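Local structure of receptor-like protein kinase ANXUR1 (Arabidopsis thaliana, 6FIG) at residues I66-K69 against R73-L76; F95-E98 against T103-S106; T307-T312 against K330-Y335; F165-L170 against D175-A180. The protein is a plant receptor-like protein kinase whose malectin-like ectodomain probably senses extracellular signals during reproduction and relays them to an intracellular serine/threonine kinase domain. All coordinates share one frame; numbering follows the deposited sequence.

Contact 1. Residues I66-K69 against R73-L76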
loop_
_atom_site.group_PDB
_atom_site.type_symbol
_atom_site.label_atom_id
_atom_site.label_comp_id
_atom_site.label_asym_id
_atom_site.label_seq_id
_atom_site.Cartn_x
_atom_site.Cartn_y
_atom_site.Cartn_z
ATOM N N ILE A 66 -0.845 20.542 -1.632
ATOM C CA ILE A 66 -1.107 19.162 -1.265
ATOM C C ILE A 66 -0.981 19.024 0.252
ATOM O O ILE A 66 0.067 19.358 0.804
ATOM C CB ILE A 66 -0.139 18.241 -2.028
ATOM C CG1 ILE A 66 -0.576 18.234 -3.512
ATOM C CG2 ILE A 66 -0.138 16.820 -1.463
ATOM C CD1 ILE A 66 0.416 17.623 -4.437
ATOM N N PRO A 67 -2.028 18.512 0.927
ATOM C CA PRO A 67 -1.899 18.342 2.373
ATOM C C PRO A 67 -0.853 17.291 2.746
ATOM O O PRO A 67 -0.810 16.229 2.134
ATOM C CB PRO A 67 -3.305 17.890 2.811
ATOM C CG PRO A 67 -4.208 18.222 1.690
ATOM C CD PRO A 67 -3.375 18.136 0.451
ATOM N N ILE A 68 -0.016 17.611 3.733
ATOM C CA ILE A 68 1.017 16.715 4.220
ATOM C C ILE A 68 1.161 16.854 5.731
ATOM O O ILE A 68 0.715 17.834 6.321
ATOM C CB ILE A 68 2.404 17.005 3.586
ATOM C CG1 ILE A 68 2.775 18.492 3.688
ATOM C CG2 ILE A 68 2.455 16.538 2.141
ATOM C CD1 ILE A 68 4.235 18.788 3.431
ATOM N N LYS A 69 1.787 15.851 6.335
ATOM C CA LYS A 69 2.282 15.974 7.705
ATOM C C LYS A 69 3.619 16.723 7.695
ATOM O O LYS A 69 4.604 16.260 7.117
ATOM C CB LYS A 69 2.461 14.610 8.345
ATOM C CG LYS A 69 1.168 13.835 8.457
ATOM C CD LYS A 69 1.297 12.660 9.407
ATOM C CE LYS A 69 -0.045 12.317 10.028
ATOM N NZ LYS A 69 0.108 11.168 10.957
ATOM N N ARG A 73 9.117 13.315 6.270
ATOM C CA ARG A 73 9.797 13.385 4.995
ATOM C C ARG A 73 8.867 12.854 3.902
ATOM O O ARG A 73 8.008 12.004 4.190
ATOM C CB ARG A 73 11.088 12.548 5.107
ATOM C CG ARG A 73 11.932 12.447 3.870
ATOM C CD ARG A 73 13.296 11.840 4.131
ATOM N NE ARG A 73 14.223 12.763 4.768
ATOM C CZ ARG A 73 14.939 13.696 4.136
ATOM N NH1 ARG A 73 14.820 13.894 2.834
ATOM N NH2 ARG A 73 15.768 14.467 4.843
ATOM N N HIS A 74 9.008 13.395 2.690
ATOM C CA HIS A 74 8.205 12.957 1.533
ATOM C C HIS A 74 9.009 12.672 0.319
ATOM O O HIS A 74 9.996 13.366 0.033
ATOM C CB HIS A 74 7.155 14.012 1.184
ATOM C CG HIS A 74 6.159 14.189 2.258
ATOM N ND1 HIS A 74 6.406 14.974 3.362
ATOM C CD2 HIS A 74 4.951 13.613 2.454
ATOM C CE1 HIS A 74 5.381 14.878 4.191
ATOM N NE2 HIS A 74 4.488 14.051 3.667
ATOM N N LEU A 75 8.595 11.645 -0.416
ATOM C CA LEU A 75 8.990 11.503 -1.796
ATOM C C LEU A 75 8.059 12.327 -2.667
ATOM O O LEU A 75 6.831 12.319 -2.469
ATOM C CB LEU A 75 8.906 10.063 -2.281
ATOM C CG LEU A 75 9.959 9.095 -1.872
ATOM C CD1 LEU A 75 9.666 7.697 -2.397
ATOM C CD2 LEU A 75 11.362 9.532 -2.290
ATOM N N LEU A 76 8.639 13.062 -3.603
ATOM C CA LEU A 76 7.893 13.800 -4.612
ATOM C C LEU A 76 8.375 13.311 -5.941
ATOM O O LEU A 76 9.597 13.349 -6.211
ATOM C CB LEU A 76 8.122 15.299 -4.483
ATOM C CG LEU A 76 7.625 16.176 -5.633
ATOM C CD1 LEU A 76 6.099 16.171 -5.705
ATOM C CD2 LEU A 76 8.108 17.609 -5.468
HETATM O O HOH W 1 2.232 13.286 4.956
#
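The imidazole ring of His-74 has Ile-68 over one face, with CG2 standing 3.5 Å above the ring plane and shifted toward the rim. Two polar partners meet the ring at its edge, both in plane. The backbone O of Lys-69 lies 3.3 Å from His-74 CE1, and a water sits 2.7 Å from His-74 NE2. That water also accepts a hydrogen bond from the backbone N of Lys-69, so it bridges ring and main chain. Ile-68 CA and His-74 CA are 8.5 Å apart, too far for strand pairing, and the histidine spans the gap with CG anti to its own carbonyl carbon (chi1 -65°). The beta branch of Ile-68 suits the place: it holds CG2 close to the backbone, directed over the ring, in a CH-pi contact. The neighbouring Arg-73 leaves the strand away from Ile-68 and Lys-69, and its NE forms a salt bridge with Glu-163. The contact thus spans a turn between strands 62-67 and 73-80, which lie in different sheets. The imidazole works in two ways: its flat face accepts hydrocarbon, and its polar rim reaches water and a carbonyl. The electron-poor CE1 is probably drawn weakly to that oxygen, which would restrain ring rotation.

Contact 2. Residues F95-E98 against T103-S106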
loop_
_atom_site.group_PDB
_atom_site.type_symbol
_atom_site.label_atom_id
_atom_site.label_comp_id
_atom_site.label_asym_id
_atom_site.label_seq_id
_atom_site.Cartn_x
_atom_site.Cartn_y
_atom_site.Cartn_z
ATOM N N PHE A 95 10.906 25.691 -17.951
ATOM C CA PHE A 95 10.248 26.136 -16.718
ATOM C C PHE A 95 10.958 25.755 -15.434
ATOM O O PHE A 95 11.924 24.968 -15.422
ATOM C CB PHE A 95 8.791 25.679 -16.706
ATOM C CG PHE A 95 8.607 24.197 -16.747
ATOM C CD1 PHE A 95 8.577 23.523 -17.957
ATOM C CD2 PHE A 95 8.368 23.488 -15.578
ATOM C CE1 PHE A 95 8.353 22.150 -17.995
ATOM C CE2 PHE A 95 8.147 22.116 -15.600
ATOM C CZ PHE A 95 8.134 21.454 -16.821
ATOM N N THR A 96 10.481 26.360 -14.352
ATOM C CA THR A 96 10.977 26.135 -13.022
ATOM C C THR A 96 9.907 25.402 -12.244
ATOM O O THR A 96 8.712 25.610 -12.454
ATOM C CB THR A 96 11.328 27.486 -12.349
ATOM O OG1 THR A 96 12.409 28.101 -13.061
ATOM C CG2 THR A 96 11.707 27.368 -10.865
ATOM N N VAL A 97 10.337 24.516 -11.348
ATOM C CA VAL A 97 9.441 23.916 -10.368
ATOM C C VAL A 97 10.074 24.075 -9.000
ATOM O O VAL A 97 11.268 23.725 -8.807
ATOM C CB VAL A 97 9.151 22.422 -10.618
ATOM C CG1 VAL A 97 8.124 21.911 -9.608
ATOM C CG2 VAL A 97 8.720 22.174 -12.060
ATOM N N GLU A 98 9.265 24.518 -8.051
ATOM C CA GLU A 98 9.652 24.693 -6.673
ATOM C C GLU A 98 8.698 23.920 -5.784
ATOM O O GLU A 98 7.483 23.844 -6.070
ATOM C CB GLU A 98 9.612 26.165 -6.299
ATOM C CG GLU A 98 10.653 27.022 -6.993
ATOM C CD GLU A 98 10.290 28.495 -6.944
ATOM O OE1 GLU A 98 9.395 28.938 -7.709
ATOM O OE2 GLU A 98 10.882 29.218 -6.125
ATOM N N THR A 103 14.085 24.698 -4.815
ATOM C CA THR A 103 14.044 24.684 -6.271
ATOM C C THR A 103 14.467 23.317 -6.777
ATOM O O THR A 103 15.588 22.857 -6.494
ATOM C CB THR A 103 14.930 25.767 -6.900
ATOM O OG1 THR A 103 14.464 27.070 -6.501
ATOM C CG2 THR A 103 14.891 25.675 -8.426
ATOM N N LEU A 104 13.576 22.662 -7.507
ATOM C CA LEU A 104 13.801 21.324 -8.048
ATOM C C LEU A 104 14.324 21.386 -9.459
ATOM O O LEU A 104 15.284 20.677 -9.818
ATOM C CB LEU A 104 12.492 20.512 -8.036
ATOM C CG LEU A 104 11.779 20.486 -6.687
ATOM C CD1 LEU A 104 10.473 19.734 -6.802
ATOM C CD2 LEU A 104 12.639 19.914 -5.576
ATOM N N LEU A 105 13.660 22.192 -10.279
ATOM C CA LEU A 105 13.970 22.309 -11.687
ATOM C C LEU A 105 14.009 23.777 -12.048
ATOM O O LEU A 105 13.237 24.565 -11.505
ATOM C CB LEU A 105 12.906 21.601 -12.505
ATOM C CG LEU A 105 12.787 20.105 -12.307
ATOM C CD1 LEU A 105 11.491 19.598 -12.943
ATOM C CD2 LEU A 105 13.993 19.401 -12.875
ATOM N N SER A 106 14.895 24.162 -12.965
ATOM C CA SER A 106 15.082 25.563 -13.345
ATOM C C SER A 106 15.553 25.586 -14.785
ATOM O O SER A 106 16.487 24.847 -15.131
ATOM C CB SER A 106 16.100 26.266 -12.442
ATOM O OG SER A 106 16.297 27.629 -12.813
HETATM O O HOH W 2 14.490 29.310 -12.047
#
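Val-97 meets Leu-104 and Leu-105 together, and its carbonyl oxygen is the focus of the contact. Val-97 O accepts from Leu-104 N at 2.9 Å, nearly along the C=O axis, and from Leu-105 N at 3.2 Å, in the carbonyl plane on a lone pair. Two successive N-H groups facing one residue define a classic beta bulge, here in the hairpin of strands 95-99 and 102-108. The return bond runs from Val-97 N to Leu-105 O, 2.9 Å long, with the donor 39° above the carbonyl plane. The same Leu-105 O receives a CA-H...O contact from Thr-96.

The side chains follow this register. Val-97 and Leu-105 lie side by side, CG2 of the valine 3.9 Å from CD1 of the leucine, and branched aliphatic side chains suit this buried face. On the other face Glu-98 crosses Thr-103, its CG 3.8 Å from Thr-103 OG1. Thr-96 holds OG1 anti to its carbonyl carbon (chi1 -65°), on the side of Ser-106, where one water lies 2.6 Å from both Thr-96 OG1 and Ser-106 OG and joins them.

Further out, Phe-95 packs edge-to-face on Phe-108. Strand 95-99 pairs with strand 135-142, while strand 102-108 ends the five-stranded sheet within this chain. Beneath the leucines lie strands 73-80 and 122-128, with Leu-104 on Leu-76 and Tyr-126, and Leu-105 on Phe-80.

Contact 3. Residues T307-T312 against K330-Y335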
loop_
_atom_site.group_PDB
_atom_site.type_symbol
_atom_site.label_atom_id
_atom_site.label_comp_id
_atom_site.label_asym_id
_atom_site.label_seq_id
_atom_site.Cartn_x
_atom_site.Cartn_y
_atom_site.Cartn_z
ATOM N N THR A 307 39.628 7.009 -2.436
ATOM C CA THR A 307 39.441 5.831 -1.583
ATOM C C THR A 307 38.167 5.938 -0.762
ATOM O O THR A 307 37.991 6.889 0.008
ATOM C CB THR A 307 40.684 5.622 -0.666
ATOM O OG1 THR A 307 41.808 5.262 -1.468
ATOM C CG2 THR A 307 40.446 4.515 0.361
ATOM N N ALA A 308 37.259 4.978 -0.948
ATOM C CA ALA A 308 36.097 4.816 -0.097
ATOM C C ALA A 308 36.330 3.745 0.980
ATOM O O ALA A 308 35.996 3.949 2.151
ATOM C CB ALA A 308 34.880 4.487 -0.939
ATOM N N GLN A 309 36.876 2.593 0.580
ATOM C CA GLN A 309 37.345 1.571 1.527
ATOM C C GLN A 309 38.570 0.998 0.913
ATOM O O GLN A 309 38.502 0.435 -0.190
ATOM C CB GLN A 309 36.389 0.393 1.662
ATOM C CG GLN A 309 35.081 0.601 2.315
ATOM C CD GLN A 309 35.073 1.162 3.730
ATOM O OE1 GLN A 309 35.974 1.022 4.536
ATOM N NE2 GLN A 309 33.992 1.791 4.027
ATOM N N ALA A 310 39.702 1.116 1.584
ATOM C CA ALA A 310 40.903 0.520 1.055
ATOM C C ALA A 310 41.943 0.449 2.143
ATOM O O ALA A 310 41.584 0.544 3.325
ATOM C CB ALA A 310 41.391 1.293 -0.169
ATOM N N ASP A 311 43.203 0.247 1.760
ATOM C CA ASP A 311 44.312 0.256 2.706
ATOM C C ASP A 311 44.047 -0.823 3.767
ATOM O O ASP A 311 43.758 -1.962 3.400
ATOM C CB ASP A 311 44.505 1.684 3.254
ATOM C CG ASP A 311 44.619 2.723 2.134
ATOM O OD1 ASP A 311 45.481 2.541 1.244
ATOM O OD2 ASP A 311 43.860 3.710 2.140
ATOM N N THR A 312 44.116 -0.487 5.057
ATOM C CA THR A 312 43.907 -1.483 6.116
ATOM C C THR A 312 42.439 -1.646 6.512
ATOM O O THR A 312 42.129 -2.445 7.396
ATOM C CB THR A 312 44.739 -1.144 7.381
ATOM O OG1 THR A 312 44.274 0.098 7.936
ATOM C CG2 THR A 312 46.204 -1.044 7.031
ATOM N N LYS A 330 26.054 1.048 3.071
ATOM C CA LYS A 330 26.986 2.055 3.514
ATOM C C LYS A 330 26.865 3.268 2.620
ATOM O O LYS A 330 26.826 3.136 1.413
ATOM C CB LYS A 330 28.417 1.560 3.489
ATOM C CG LYS A 330 29.312 2.458 4.346
ATOM C CD LYS A 330 30.363 1.656 5.103
ATOM C CE LYS A 330 31.074 2.519 6.132
ATOM N NZ LYS A 330 31.975 3.536 5.524
ATOM N N ASP A 331 26.813 4.441 3.245
ATOM C CA ASP A 331 26.718 5.704 2.515
ATOM C C ASP A 331 28.078 6.420 2.433
ATOM O O ASP A 331 28.763 6.607 3.435
ATOM C CB ASP A 331 25.720 6.641 3.205
ATOM C CG ASP A 331 24.296 6.221 3.025
ATOM O OD1 ASP A 331 23.969 5.413 2.149
ATOM O OD2 ASP A 331 23.460 6.799 3.766
ATOM N N TYR A 332 28.417 6.860 1.229
ATOM C CA TYR A 332 29.631 7.650 0.980
ATOM C C TYR A 332 29.240 8.937 0.274
ATOM O O TYR A 332 28.327 8.923 -0.547
ATOM C CB TYR A 332 30.573 6.869 0.065
ATOM C CG TYR A 332 30.979 5.519 0.608
ATOM C CD1 TYR A 332 32.044 5.403 1.485
ATOM C CD2 TYR A 332 30.284 4.373 0.249
ATOM C CE1 TYR A 332 32.420 4.159 1.992
ATOM C CE2 TYR A 332 30.658 3.129 0.742
ATOM C CZ TYR A 332 31.722 3.036 1.601
ATOM O OH TYR A 332 32.044 1.789 2.071
ATOM N N ALA A 333 29.929 10.018 0.582
ATOM C CA ALA A 333 29.650 11.323 -0.018
ATOM C C ALA A 333 30.845 11.835 -0.809
ATOM O O ALA A 333 32.004 11.671 -0.396
ATOM C CB ALA A 333 29.253 12.332 1.048
ATOM N N ILE A 334 30.560 12.473 -1.943
ATOM C CA ILE A 334 31.584 13.050 -2.811
ATOM C C ILE A 334 31.062 14.350 -3.423
ATOM O O ILE A 334 29.968 14.340 -4.003
ATOM C CB ILE A 334 32.010 12.055 -3.944
ATOM C CG1 ILE A 334 33.140 12.631 -4.812
ATOM C CG2 ILE A 334 30.869 11.557 -4.806
ATOM C CD1 ILE A 334 34.468 11.984 -4.583
ATOM N N TYR A 335 31.862 15.413 -3.322
ATOM C CA TYR A 335 31.591 16.648 -4.041
ATOM C C TYR A 335 32.141 16.518 -5.445
ATOM O O TYR A 335 33.316 16.161 -5.622
ATOM C CB TYR A 335 32.202 17.865 -3.350
ATOM C CG TYR A 335 31.872 19.164 -4.061
ATOM C CD1 TYR A 335 30.558 19.632 -4.123
ATOM C CD2 TYR A 335 32.856 19.917 -4.690
ATOM C CE1 TYR A 335 30.252 20.795 -4.787
ATOM C CE2 TYR A 335 32.551 21.095 -5.349
ATOM C CZ TYR A 335 31.237 21.531 -5.389
ATOM O OH TYR A 335 30.916 22.699 -6.038
#
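Tyr-332 turns its CG anti to the carbonyl carbon (chi1 -58°), which carries the ring off strand 330-335 toward the loop, while the chain of Gln-309 folds back at its second torsion (chi2 -56°) and brings its amide to the rim of that ring. The two side chains cross at about a right angle, with amide and ring planes 66° apart. Gln-309 CG comes within 3.3 Å of Tyr-332 OH. The modelled NE2 of Gln-309 lies 2.8 Å from the same hydroxyl, but which end of the amide is nitrogen and which oxygen is not secure. Lys-330 arrives from the opposite direction to Gln-309, bent along its own chain, and its NZ also ends near the amide.

Over one ring face sits Ala-308, whose CB is 4.1 Å from the centroid of Tyr-332, a CH-pi contact. A methyl is small enough to let the loop lie this near the ring. Ala-308 and Gln-309 both face Ile-301, forming a classic beta bulge where the chain turns a corner, and Thr-307 just before them touches an N-acetylglucosamine. Trp-320 of helix 317-321 packs on Gln-309, Lys-330 and Tyr-332 alike.

An amide has a donor end and an acceptor end, and a hydroxyl can play either part, so Gln-309 could suit Tyr-332 whichever way it is turned; the ammonium of Lys-330 would probably be better met by the oxygen.

Contact 4. Residues F165-L170 against D175-A180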
loop_
_atom_site.group_PDB
_atom_site.type_symbol
_atom_site.label_atom_id
_atom_site.label_comp_id
_atom_site.label_asym_id
_atom_site.label_seq_id
_atom_site.Cartn_x
_atom_site.Cartn_y
_atom_site.Cartn_z
ATOM N N PHE A 165 17.671 8.547 5.639
ATOM C CA PHE A 165 18.968 9.188 5.392
ATOM C C PHE A 165 19.564 9.658 6.700
ATOM O O PHE A 165 18.876 10.176 7.563
ATOM C CB PHE A 165 18.799 10.378 4.448
ATOM C CG PHE A 165 18.148 10.001 3.143
ATOM C CD1 PHE A 165 18.865 9.294 2.191
ATOM C CD2 PHE A 165 16.810 10.270 2.916
ATOM C CE1 PHE A 165 18.269 8.921 0.979
ATOM C CE2 PHE A 165 16.204 9.910 1.723
ATOM C CZ PHE A 165 16.927 9.220 0.754
ATOM N N ASP A 166 20.857 9.449 6.857
ATOM C CA ASP A 166 21.575 9.958 8.018
ATOM C C ASP A 166 22.929 10.460 7.494
ATOM O O ASP A 166 22.962 11.132 6.451
ATOM C CB ASP A 166 21.688 8.873 9.091
ATOM C CG ASP A 166 22.074 9.434 10.440
ATOM O OD1 ASP A 166 21.416 10.401 10.899
ATOM O OD2 ASP A 166 23.027 8.913 11.044
ATOM N N THR A 167 24.039 10.108 8.126
ATOM C CA THR A 167 25.324 10.628 7.707
ATOM C C THR A 167 25.941 9.764 6.614
ATOM O O THR A 167 25.625 8.578 6.467
ATOM C CB THR A 167 26.298 10.771 8.891
ATOM O OG1 THR A 167 26.586 9.478 9.431
ATOM C CG2 THR A 167 25.720 11.631 9.961
ATOM N N ALA A 168 26.840 10.374 5.853
ATOM C CA ALA A 168 27.596 9.697 4.810
ATOM C C ALA A 168 29.066 10.027 4.992
ATOM O O ALA A 168 29.404 11.159 5.330
ATOM C CB ALA A 168 27.126 10.165 3.441
ATOM N N ALA A 169 29.909 9.024 4.794
ATOM C CA ALA A 169 31.358 9.168 4.961
ATOM C C ALA A 169 31.924 9.905 3.753
ATOM O O ALA A 169 31.737 9.464 2.633
ATOM C CB ALA A 169 31.997 7.784 5.082
ATOM N N LEU A 170 32.628 11.007 3.982
ATOM C CA LEU A 170 33.230 11.751 2.881
ATOM C C LEU A 170 34.404 10.959 2.333
ATOM O O LEU A 170 35.332 10.616 3.076
ATOM C CB LEU A 170 33.658 13.162 3.290
ATOM C CG LEU A 170 32.531 14.197 3.159
ATOM C CD1 LEU A 170 32.791 15.397 4.056
ATOM C CD2 LEU A 170 32.342 14.640 1.706
ATOM N N ASP A 175 36.855 9.938 9.065
ATOM C CA ASP A 175 36.078 10.572 10.142
ATOM C C ASP A 175 35.615 12.002 9.802
ATOM O O ASP A 175 35.579 12.886 10.675
ATOM C CB ASP A 175 36.863 10.565 11.483
ATOM C CG ASP A 175 37.214 9.158 11.965
ATOM O OD1 ASP A 175 36.451 8.205 11.676
ATOM O OD2 ASP A 175 38.251 9.018 12.654
ATOM N N GLN A 176 35.302 12.235 8.529
ATOM C CA GLN A 176 34.592 13.440 8.110
ATOM C C GLN A 176 33.300 12.935 7.487
ATOM O O GLN A 176 33.344 12.020 6.666
ATOM C CB GLN A 176 35.371 14.247 7.066
ATOM C CG GLN A 176 36.600 14.982 7.608
ATOM C CD GLN A 176 37.043 16.168 6.749
ATOM O OE1 GLN A 176 36.380 16.543 5.779
ATOM N NE2 GLN A 176 38.165 16.765 7.110
ATOM N N THR A 177 32.169 13.507 7.896
ATOM C CA THR A 177 30.871 13.096 7.349
ATOM C C THR A 177 30.071 14.264 6.843
ATOM O O THR A 177 30.312 15.427 7.194
ATOM C CB THR A 177 30.003 12.347 8.373
ATOM O OG1 THR A 177 29.719 13.201 9.482
ATOM C CG2 THR A 177 30.706 11.082 8.837
ATOM N N MET A 178 29.126 13.903 5.988
ATOM C CA MET A 178 28.107 14.820 5.471
ATOM C C MET A 178 26.805 14.387 6.117
ATOM O O MET A 178 26.493 13.206 6.136
ATOM C CB MET A 178 27.915 14.699 3.951
ATOM C CG MET A 178 28.973 15.329 3.063
ATOM S SD MET A 178 29.317 17.074 3.317
ATOM C CE MET A 178 27.853 17.871 2.661
ATOM N N ASP A 179 26.047 15.342 6.643
ATOM C CA ASP A 179 24.743 15.041 7.269
ATOM C C ASP A 179 23.586 15.172 6.292
ATOM O O ASP A 179 23.319 16.265 5.822
ATOM C CB ASP A 179 24.515 15.948 8.465
ATOM C CG ASP A 179 23.377 15.482 9.346
ATOM O OD1 ASP A 179 22.771 14.426 9.051
ATOM O OD2 ASP A 179 23.121 16.166 10.349
ATOM N N ALA A 180 22.892 14.066 6.002
ATOM C CA ALA A 180 21.745 14.082 5.081
ATOM C C ALA A 180 20.409 14.002 5.810
ATOM O O ALA A 180 19.361 14.078 5.143
ATOM C CB ALA A 180 21.847 12.954 4.081
#
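Strands 167-170 and 177-179 run antiparallel, 150° between their directions, and form a hairpin in which Ala-168 and Met-178 are the hydrogen-bonded pair, each backbone N donating to the other's O, with Leu-170 N to Gln-176 O carrying the pairing toward the turn.

The side chains sort by face. Ala-168 and Met-178 point toward strands 278-287 and 327-336, where a small alanine fits against Ile-281 and Ala-333. Leu-170 crosses the methionine obliquely. Met-178 is modelled in two conformers, so the approach of its CG to Leu-170 CD2 (3.7 Å in one of them) is less certain. Thr-167, Ala-169, Thr-177 and Asp-179 occupy the opposite face. The backbone brings CB of Thr-167 and CB of Thr-177 to 4.1 Å; in both, chi1 (64° and 62°) sets OG1 between the backbone N and the carbonyl carbon. At the mouth of the hairpin, CB of Phe-165 rests 4.0 Å from CB of Ala-180, while the phenyl ring goes on to meet Phe-370 edge-to-face. Here Ala-180 N reaches Asp-166 O at 3.0 Å, with the donor well above the carbonyl plane.

The hairpin is thus amphipathic, with hydrocarbon inward and hydroxyls and carboxylates toward solvent. Asp-166 OD1 and Asp-179 OD1 stand 4.6 Å apart, a proximity that probably disfavours both charges slightly; the bond that Asp-179 OD1 accepts from Lys-181 N, and solvent, would soften the repulsion.

Overall arrangement
From the N terminus, contact 1 spans a turn between two sheets, contact 2 closes a hairpin at the edge of the five-stranded sheet, contact 4 closes the 165-180 hairpin, and contact 3 then spans the longer excursion from 307 to 335. All four come in series, none enclosing or crossing another. Contacts 1 and 2 touch through Leu-76 and Leu-104, which joins the two sheets of the earlier part of the chain. Arg-73 of contact 1 packs on Phe-165 and Ala-180 of contact 4. Contact 4 in turn adds strand 167-170 parallel to strand 327-336 of contact 3, so the hairpin bridges earlier and later parts of the malectin-like ectodomain.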